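Local coordinates for protein putative ABC transporter subunit, substrate-binding component (Rhodopseudomonas palustris, PDB 4EVS) that binds 4-hydroxybenzoate and probably delivers such benzoate derivatives to an ABC transporter as its solute-binding component, at residues A[169-174]-A[191-196]; A[214-219]-A[243-248]; A[344-349]-A[353-358]. One frame throughout, in Å; residues are numbered along the deposited sequence.

Interaction 1: A[169-174]-A[191-196]; sequences SVVEAV and KDSGAD
Val171 CG1 stands anti to the carbonyl carbon (chi1 -67°), which leaves CG2 between the backbone N and the carbonyl carbon, and that methyl is the branch that meets Ser193 and Ala195. Ser193 OG takes the same place on its own residue (chi1 76°), turned toward the preceding turn. Val171 CG2 then lies 3.8 Å from both Ser193 OG and Ser193 O. The same methyl also touches the methyl of Ala195, with Val171 CG2 to Ala195 CB at 3.9 Å. Glu172 runs out extended and passes along Ser193, its OE1 3.8 Å from Ser193 CB. These are van der Waals contacts across the pair of segments.

The hydroxyl of Ser193 is occupied within its own turn. Ala195 N donates to Ser193 OG at 3.1 Å with an N-H...O angle of 160°, an ST turn. The same OG is also hydrogen-bonded to Ile190 O, one turn back in the helix. The two bonds would hold the side chain's rotation. Gly194 is the first residue to leave helical angles, with positive phi. Strand 169-176, helix 184-193 and strand 197-201 form a beta-alpha-beta crossover in one lobe of the periplasmic binding protein fold, with strand 141-147 parallel between the two strands. Lys141 and Ala143 of that middle strand touch Val171 and Glu172 respectively, and Ala143 also touches Ala195. Glu172 OE2 has a long, weak ion pair with Arg189.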
loop_
_atom_site.group_PDB
_atom_site.type_symbol
_atom_site.label_atom_id
_atom_site.label_comp_id
_atom_site.label_asym_id
_atom_site.label_seq_id
_atom_site.Cartn_x
_atom_site.Cartn_y
_atom_site.Cartn_z
ATOM N N SER A 169 11.671 -21.034 12.776
ATOM C CA SER A 169 11.817 -21.949 11.643
ATOM C C SER A 169 10.773 -21.663 10.567
ATOM O O SER A 169 9.583 -21.562 10.876
ATOM C CB SER A 169 11.623 -23.386 12.142
ATOM O OG SER A 169 11.694 -24.326 11.076
ATOM N N VAL A 170 11.225 -21.545 9.318
ATOM C CA VAL A 170 10.322 -21.461 8.162
ATOM C C VAL A 170 10.270 -22.887 7.574
ATOM O O VAL A 170 11.263 -23.397 7.037
ATOM C CB VAL A 170 10.806 -20.434 7.155
ATOM C CG1 VAL A 170 9.916 -20.458 5.917
ATOM C CG2 VAL A 170 10.742 -18.999 7.749
ATOM N N VAL A 171 9.124 -23.540 7.731
ATOM C CA VAL A 171 8.951 -24.936 7.355
ATOM C C VAL A 171 8.401 -25.137 5.954
ATOM O O VAL A 171 8.466 -26.239 5.394
ATOM C CB VAL A 171 8.105 -25.714 8.404
ATOM C CG1 VAL A 171 8.895 -25.808 9.723
ATOM C CG2 VAL A 171 6.687 -25.173 8.558
ATOM N N GLU A 172 7.950 -24.049 5.360
ATOM C CA GLU A 172 7.383 -24.075 4.017
ATOM C C GLU A 172 7.374 -22.673 3.462
ATOM O O GLU A 172 7.160 -21.736 4.202
ATOM C CB GLU A 172 5.970 -24.627 4.052
ATOM C CG GLU A 172 5.454 -24.939 2.677
ATOM C CD GLU A 172 4.059 -25.468 2.656
ATOM O OE1 GLU A 172 3.257 -25.064 3.518
ATOM O OE2 GLU A 172 3.764 -26.262 1.734
ATOM N N ALA A 173 7.706 -22.529 2.183
ATOM C CA ALA A 173 7.659 -21.233 1.534
ATOM C C ALA A 173 7.165 -21.467 0.113
ATOM O O ALA A 173 7.834 -22.131 -0.678
ATOM C CB ALA A 173 9.038 -20.555 1.538
ATOM N N VAL A 174 5.978 -20.950 -0.201
ATOM C CA VAL A 174 5.358 -21.149 -1.487
ATOM C C VAL A 174 5.078 -19.815 -2.141
ATOM O O VAL A 174 4.475 -18.908 -1.531
ATOM C CB VAL A 174 4.068 -21.966 -1.370
ATOM C CG1 VAL A 174 3.399 -22.177 -2.767
ATOM C CG2 VAL A 174 4.357 -23.303 -0.669
ATOM N N LYS A 191 -1.266 -27.367 6.029
ATOM C CA LYS A 191 -1.631 -28.337 7.067
ATOM C C LYS A 191 -0.542 -29.402 7.179
ATOM O O LYS A 191 -0.039 -29.704 8.279
ATOM C CB LYS A 191 -2.967 -28.961 6.723
ATOM C CG LYS A 191 -3.535 -29.809 7.813
ATOM C CD LYS A 191 -4.765 -30.536 7.316
ATOM C CE LYS A 191 -5.207 -31.617 8.330
ATOM N NZ LYS A 191 -6.418 -32.370 7.846
ATOM N N ASP A 192 -0.179 -29.949 6.029
ATOM C CA ASP A 192 0.869 -30.962 5.956
ATOM C C ASP A 192 2.216 -30.536 6.507
ATOM O O ASP A 192 2.949 -31.388 6.992
ATOM C CB ASP A 192 1.050 -31.473 4.525
ATOM C CG ASP A 192 -0.140 -32.312 4.040
ATOM O OD1 ASP A 192 -0.964 -32.699 4.898
ATOM O OD2 ASP A 192 -0.232 -32.575 2.806
ATOM N N SER A 193 2.547 -29.254 6.432
ATOM C CA SER A 193 3.850 -28.756 6.875
ATOM C C SER A 193 4.090 -28.773 8.386
ATOM O O SER A 193 5.239 -28.632 8.829
ATOM C CB SER A 193 4.041 -27.305 6.440
ATOM O OG SER A 193 3.288 -26.369 7.236
ATOM N N GLY A 194 3.020 -28.833 9.166
ATOM C CA GLY A 194 3.115 -28.682 10.615
ATOM C C GLY A 194 3.248 -27.278 11.172
ATOM O O GLY A 194 3.388 -27.069 12.382
ATOM N N ALA A 195 3.184 -26.287 10.303
ATOM C CA ALA A 195 3.305 -24.920 10.777
ATOM C C ALA A 195 2.273 -24.589 11.840
ATOM O O ALA A 195 1.106 -25.023 11.741
ATOM C CB ALA A 195 3.141 -23.968 9.604
ATOM N N ASP A 196 2.679 -23.783 12.818
ATOM C CA ASP A 196 1.740 -23.200 13.801
ATOM C C ASP A 196 1.256 -21.798 13.453
ATOM O O ASP A 196 0.327 -21.306 14.089
ATOM C CB ASP A 196 2.343 -23.227 15.218
ATOM C CG ASP A 196 3.682 -22.528 15.308
ATOM O OD1 ASP A 196 4.720 -23.235 15.356
ATOM O OD2 ASP A 196 3.694 -21.271 15.308
#

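Interaction 2: A[214-219]-A[243-248]; sequences AYIDNG and GDSGIG
Ile216 reaches from the last turn of helix 206-217 to the 3-10 turn around Ser245, and two of its carbon branches do the touching. CG2 meets the Ser245 side chain, with Ile216 CG2 to Ser245 CB at 3.7 Å. CD1 reaches the backbone beyond it, with Ile216 CD1 to Ser245 O also at 3.7 Å. The shape of the isoleucine explains this split. CG1 stands anti to the carbonyl carbon (chi1 -66°), and the chain then runs extended to CD1, so that CG2 and CD1 both face the turn. Ile216 CD1 ends 4.1 Å from Gly246 N, whose N-H is already bonded to Gly243 O within the turn.

This closely packed part is small. Ser245 is exposed, and its OG is only grazed by Ile216 CG2 at 4.1 Å. Asp217 and Asn218, next along the chain, are also exposed and do not touch 243-248. Away from the contact, the helix is closed off by its own residues. Ala214 O accepts from both Asn218 N and Asn218 ND2, which come from opposite faces of its plane. Asn218 ND2 is 2.9 Å from Ala214 O. Gly219, with positive phi, is the C-prime residue of a Schellman motif that ends the helix.

The contact packs a helix end against the loop that leads from helix 239-242 into strand 250-253 of the mixed sheet, in one lobe of the periplasmic binding protein fold. Ala214 and Tyr215 lean on Met187 of helix 184-193. On the other flank, Asp244 and Ile247 touch Leu352 of strand 351-363, and Gly248 pairs through its backbone with Val345.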
loop_
_atom_site.group_PDB
_atom_site.type_symbol
_atom_site.label_atom_id
_atom_site.label_comp_id
_atom_site.label_asym_id
_atom_site.label_seq_id
_atom_site.Cartn_x
_atom_site.Cartn_y
_atom_site.Cartn_z
ATOM N N ALA A 214 -10.423 -19.341 2.397
ATOM C CA ALA A 214 -9.970 -20.759 2.363
ATOM C C ALA A 214 -9.258 -21.187 3.637
ATOM O O ALA A 214 -9.406 -22.320 4.056
ATOM C CB ALA A 214 -9.074 -21.022 1.166
ATOM N N TYR A 215 -8.506 -20.276 4.234
ATOM C CA TYR A 215 -7.766 -20.567 5.478
ATOM C C TYR A 215 -8.763 -20.860 6.612
ATOM O O TYR A 215 -8.612 -21.833 7.397
ATOM C CB TYR A 215 -6.907 -19.333 5.774
ATOM C CG TYR A 215 -6.547 -19.104 7.198
ATOM C CD1 TYR A 215 -5.660 -19.958 7.850
ATOM C CD2 TYR A 215 -7.069 -18.047 7.921
ATOM C CE1 TYR A 215 -5.317 -19.772 9.197
ATOM C CE2 TYR A 215 -6.670 -17.833 9.248
ATOM C CZ TYR A 215 -5.835 -18.697 9.891
ATOM O OH TYR A 215 -5.507 -18.466 11.223
ATOM N N ILE A 216 -9.822 -20.048 6.685
ATOM C CA ILE A 216 -10.888 -20.236 7.656
ATOM C C ILE A 216 -11.713 -21.491 7.325
ATOM O O ILE A 216 -11.925 -22.355 8.174
ATOM C CB ILE A 216 -11.817 -19.029 7.719
ATOM C CG1 ILE A 216 -11.038 -17.862 8.268
ATOM C CG2 ILE A 216 -13.079 -19.334 8.615
ATOM C CD1 ILE A 216 -11.784 -16.477 8.107
ATOM N N ASP A 217 -12.180 -21.593 6.084
ATOM C CA ASP A 217 -13.206 -22.593 5.769
ATOM C C ASP A 217 -12.666 -24.001 5.688
ATOM O O ASP A 217 -13.448 -24.945 5.826
ATOM C CB ASP A 217 -13.970 -22.253 4.492
ATOM C CG ASP A 217 -14.888 -21.064 4.656
ATOM O OD1 ASP A 217 -15.068 -20.554 5.782
ATOM O OD2 ASP A 217 -15.458 -20.620 3.632
ATOM N N ASN A 218 -11.352 -24.147 5.456
ATOM C CA ASN A 218 -10.688 -25.452 5.518
ATOM C C ASN A 218 -10.176 -25.795 6.926
ATOM O O ASN A 218 -9.567 -26.847 7.127
ATOM C CB ASN A 218 -9.605 -25.557 4.451
ATOM C CG ASN A 218 -10.216 -25.626 3.057
ATOM O OD1 ASN A 218 -10.871 -26.629 2.675
ATOM N ND2 ASN A 218 -10.077 -24.538 2.313
ATOM N N GLY A 219 -10.500 -24.935 7.912
ATOM C CA GLY A 219 -10.341 -25.320 9.326
ATOM C C GLY A 219 -9.017 -25.020 9.953
ATOM O O GLY A 219 -8.781 -25.372 11.113
ATOM N N GLY A 243 -15.945 -11.667 7.511
ATOM C CA GLY A 243 -16.895 -11.838 8.593
ATOM C C GLY A 243 -16.255 -12.110 9.940
ATOM O O GLY A 243 -15.005 -12.062 10.102
ATOM N N ASP A 244 -17.101 -12.424 10.916
ATOM C CA ASP A 244 -16.623 -12.554 12.275
ATOM C C ASP A 244 -15.644 -13.703 12.463
ATOM O O ASP A 244 -14.852 -13.664 13.388
ATOM C CB ASP A 244 -17.767 -12.690 13.278
ATOM C CG ASP A 244 -18.610 -11.443 13.408
ATOM O OD1 ASP A 244 -18.251 -10.349 12.924
ATOM O OD2 ASP A 244 -19.685 -11.585 14.022
ATOM N N SER A 245 -15.619 -14.663 11.553
ATOM C CA SER A 245 -14.521 -15.630 11.633
ATOM C C SER A 245 -13.124 -15.039 11.432
ATOM O O SER A 245 -12.111 -15.674 11.753
ATOM C CB SER A 245 -14.731 -16.789 10.686
ATOM O OG SER A 245 -15.782 -17.564 11.181
ATOM N N GLY A 246 -13.038 -13.834 10.916
ATOM C CA GLY A 246 -11.750 -13.174 10.792
ATOM C C GLY A 246 -11.185 -12.650 12.093
ATOM O O GLY A 246 -10.003 -12.272 12.150
ATOM N N ILE A 247 -12.009 -12.599 13.144
ATOM C CA ILE A 247 -11.617 -12.017 14.394
ATOM C C ILE A 247 -10.373 -12.733 14.868
ATOM O O ILE A 247 -10.300 -13.966 14.896
ATOM C CB ILE A 247 -12.757 -12.051 15.467
ATOM C CG1 ILE A 247 -13.865 -11.074 15.052
ATOM C CG2 ILE A 247 -12.176 -11.728 16.861
ATOM C CD1 ILE A 247 -15.199 -11.188 15.894
ATOM N N GLY A 248 -9.381 -11.954 15.230
ATOM C CA GLY A 248 -8.114 -12.507 15.714
ATOM C C GLY A 248 -6.964 -12.567 14.715
ATOM O O GLY A 248 -5.807 -12.751 15.096
#

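Interaction 3: A[344-349]-A[353-358]; sequences EVEKQD and INKEIE
Glu346 and Lys355 lie on the same face of the sheet, and their side chains cross at an angle. The carboxylate lies beside the lysine's methylene chain, with Glu346 OE1 3.4 Å from Lys355 CD. The ammonium group is farther off. Glu346 OE1 to Lys355 NZ is 4.0 Å, a long salt bridge. Lys355 CG is anti to its backbone N (chi1 -174°) and the chain stays extended, which carries its methylenes past the acid. On the same face Glu344 OE1 approaches the end of Ile357, 3.9 Å from Ile357 CD1.

Val345 and Asn354 point to the other face as a non-hydrogen-bonded pair. Val345 CG2 comes to 3.4 Å from Asn354 OD1. The amide's ND2 donates to Val234 O, and both side chains also touch Leu239 of helix 239-242.

The motif is an antiparallel beta hairpin of strands 335-348 and 351-363. Glu344 with Lys355 and Glu346 with Ile353 are its hydrogen-bonded pairs, each with two backbone bonds. The straightest is Ile353 N to Glu346 O, at 2.9 Å with an N-H...O angle of 170°. Ile353 O takes Glu346 N and also a CA-H...O contact from Val345 CA at 3.3 Å. The short segments run at 113° to each other, far from a flat antiparallel pair. The classic beta bulge in which Ile357 and Glu358 both face Leu342 probably contributes to this.

Near the turn, Gln348 and Ile353 pack against each other. The flat amide of Gln348 lies by the isoleucine's last methyl, with Gln348 OE1 3.5 Å from Ile353 CD1. The Gln348 CB methylene also meets this methyl.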
loop_
_atom_site.group_PDB
_atom_site.type_symbol
_atom_site.label_atom_id
_atom_site.label_comp_id
_atom_site.label_asym_id
_atom_site.label_seq_id
_atom_site.Cartn_x
_atom_site.Cartn_y
_atom_site.Cartn_z
ATOM N N GLU A 344 -5.111 -6.235 15.107
ATOM C CA GLU A 344 -5.871 -7.455 15.203
ATOM C C GLU A 344 -7.281 -7.188 14.750
ATOM O O GLU A 344 -7.866 -6.130 15.095
ATOM C CB GLU A 344 -5.881 -7.899 16.672
ATOM C CG GLU A 344 -6.533 -9.198 16.943
ATOM C CD GLU A 344 -6.462 -9.599 18.407
ATOM O OE1 GLU A 344 -5.656 -9.023 19.158
ATOM O OE2 GLU A 344 -7.238 -10.487 18.796
ATOM N N VAL A 345 -7.824 -8.095 13.945
ATOM C CA VAL A 345 -9.231 -7.917 13.521
ATOM C C VAL A 345 -10.109 -8.129 14.784
ATOM O O VAL A 345 -9.958 -9.158 15.464
ATOM C CB VAL A 345 -9.635 -8.913 12.420
ATOM C CG1 VAL A 345 -11.135 -8.780 12.101
ATOM C CG2 VAL A 345 -8.775 -8.723 11.143
ATOM N N GLU A 346 -10.967 -7.152 15.102
ATOM C CA GLU A 346 -11.818 -7.185 16.295
ATOM C C GLU A 346 -13.087 -6.465 16.020
ATOM O O GLU A 346 -13.162 -5.666 15.098
ATOM C CB GLU A 346 -11.110 -6.502 17.499
ATOM C CG GLU A 346 -9.772 -7.059 17.852
ATOM C CD GLU A 346 -9.222 -6.571 19.189
ATOM O OE1 GLU A 346 -9.983 -6.001 20.001
ATOM O OE2 GLU A 346 -8.002 -6.795 19.430
ATOM N N LYS A 347 -14.114 -6.786 16.776
ATOM C CA LYS A 347 -15.320 -5.967 16.783
ATOM C C LYS A 347 -15.140 -4.762 17.661
ATOM O O LYS A 347 -14.572 -4.848 18.756
ATOM C CB LYS A 347 -16.452 -6.757 17.358
ATOM C CG LYS A 347 -16.937 -7.727 16.393
ATOM C CD LYS A 347 -18.197 -7.256 15.749
ATOM C CE LYS A 347 -19.165 -8.438 15.676
ATOM N NZ LYS A 347 -20.551 -8.020 15.357
ATOM N N GLN A 348 -15.630 -3.635 17.194
ATOM C CA GLN A 348 -15.678 -2.435 18.015
ATOM C C GLN A 348 -16.975 -1.720 17.689
ATOM O O GLN A 348 -17.215 -1.371 16.532
ATOM C CB GLN A 348 -14.487 -1.531 17.695
ATOM C CG GLN A 348 -14.367 -0.317 18.627
ATOM C CD GLN A 348 -13.222 0.617 18.248
ATOM O OE1 GLN A 348 -12.094 0.495 18.769
ATOM N NE2 GLN A 348 -13.500 1.550 17.334
ATOM N N ASP A 349 -17.804 -1.480 18.712
ATOM C CA ASP A 349 -19.082 -0.800 18.502
ATOM C C ASP A 349 -19.897 -1.573 17.461
ATOM O O ASP A 349 -20.523 -0.986 16.580
ATOM C CB ASP A 349 -18.870 0.659 18.017
ATOM C CG ASP A 349 -17.910 1.475 18.918
ATOM O OD1 ASP A 349 -17.152 2.351 18.392
ATOM O OD2 ASP A 349 -17.937 1.259 20.156
ATOM N N ILE A 353 -13.118 -4.007 12.777
ATOM C CA ILE A 353 -12.029 -3.090 12.510
ATOM C C ILE A 353 -10.677 -3.802 12.584
ATOM O O ILE A 353 -10.607 -4.917 13.082
ATOM C CB ILE A 353 -12.006 -1.907 13.508
ATOM C CG1 ILE A 353 -11.671 -2.339 14.950
ATOM C CG2 ILE A 353 -13.320 -1.110 13.423
ATOM C CD1 ILE A 353 -11.200 -1.128 15.816
ATOM N N ASN A 354 -9.634 -3.162 12.061
ATOM C CA ASN A 354 -8.272 -3.550 12.393
ATOM C C ASN A 354 -7.831 -2.698 13.556
ATOM O O ASN A 354 -7.487 -1.528 13.384
ATOM C CB ASN A 354 -7.342 -3.380 11.202
ATOM C CG ASN A 354 -7.572 -4.427 10.111
ATOM O OD1 ASN A 354 -7.575 -5.634 10.381
ATOM N ND2 ASN A 354 -7.868 -3.963 8.896
ATOM N N LYS A 355 -7.906 -3.267 14.757
ATOM C CA LYS A 355 -7.544 -2.497 15.980
ATOM C C LYS A 355 -6.040 -2.405 16.147
ATOM O O LYS A 355 -5.364 -3.427 16.268
ATOM C CB LYS A 355 -8.121 -3.138 17.226
ATOM C CG LYS A 355 -7.913 -2.318 18.500
ATOM C CD LYS A 355 -8.531 -2.998 19.688
ATOM C CE LYS A 355 -8.390 -2.140 20.968
ATOM N NZ LYS A 355 -8.783 -2.913 22.181
ATOM N N GLU A 356 -5.508 -1.189 16.201
ATOM C CA GLU A 356 -4.094 -0.988 16.398
ATOM C C GLU A 356 -3.735 -1.258 17.856
ATOM O O GLU A 356 -4.252 -0.597 18.762
ATOM C CB GLU A 356 -3.671 0.427 15.977
ATOM C CG GLU A 356 -3.811 0.667 14.466
ATOM C CD GLU A 356 -3.540 2.119 13.986
ATOM O OE1 GLU A 356 -3.623 3.044 14.817
ATOM O OE2 GLU A 356 -3.248 2.284 12.760
ATOM N N ILE A 357 -2.862 -2.245 18.067
ATOM C CA ILE A 357 -2.522 -2.662 19.401
ATOM C C ILE A 357 -1.026 -2.510 19.761
ATOM O O ILE A 357 -0.651 -2.723 20.922
ATOM C CB ILE A 357 -3.006 -4.123 19.666
ATOM C CG1 ILE A 357 -2.338 -5.138 18.706
ATOM C CG2 ILE A 357 -4.524 -4.221 19.652
ATOM C CD1 ILE A 357 -2.642 -6.611 19.083
ATOM N N GLU A 358 -0.186 -2.145 18.790
ATOM C CA GLU A 358 1.213 -1.837 19.048
ATOM C C GLU A 358 1.722 -0.959 17.898
ATOM O O GLU A 358 1.231 -1.063 16.776
ATOM C CB GLU A 358 2.015 -3.132 19.166
ATOM C CG GLU A 358 3.436 -2.975 19.630
ATOM C CD GLU A 358 4.169 -4.296 19.780
ATOM O OE1 GLU A 358 3.588 -5.352 19.443
ATOM O OE2 GLU A 358 5.343 -4.253 20.210
#

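Overall arrangement
From the N terminus the three contacts come in series, and none nests in or crosses another. Interaction 1 closes the return from strand 169-176 through helix 184-193. Interaction 2 closes the path from helix 206-217 through strand 226-230 and helix 239-242. Interaction 3 closes the tight turn of a hairpin, whose Asn354 side chain is about 12 Å from bound 4-hydroxybenzoate. Interactions 1 and 3 reach the same mixed sheet, with centres about 27 Å apart. Interaction 2 links the loop after helix 239-242 to helix 206-217, and that loop, 243-248, touches strand segment 344-349 of the hairpin. Interaction 1 lies further along the same sheet.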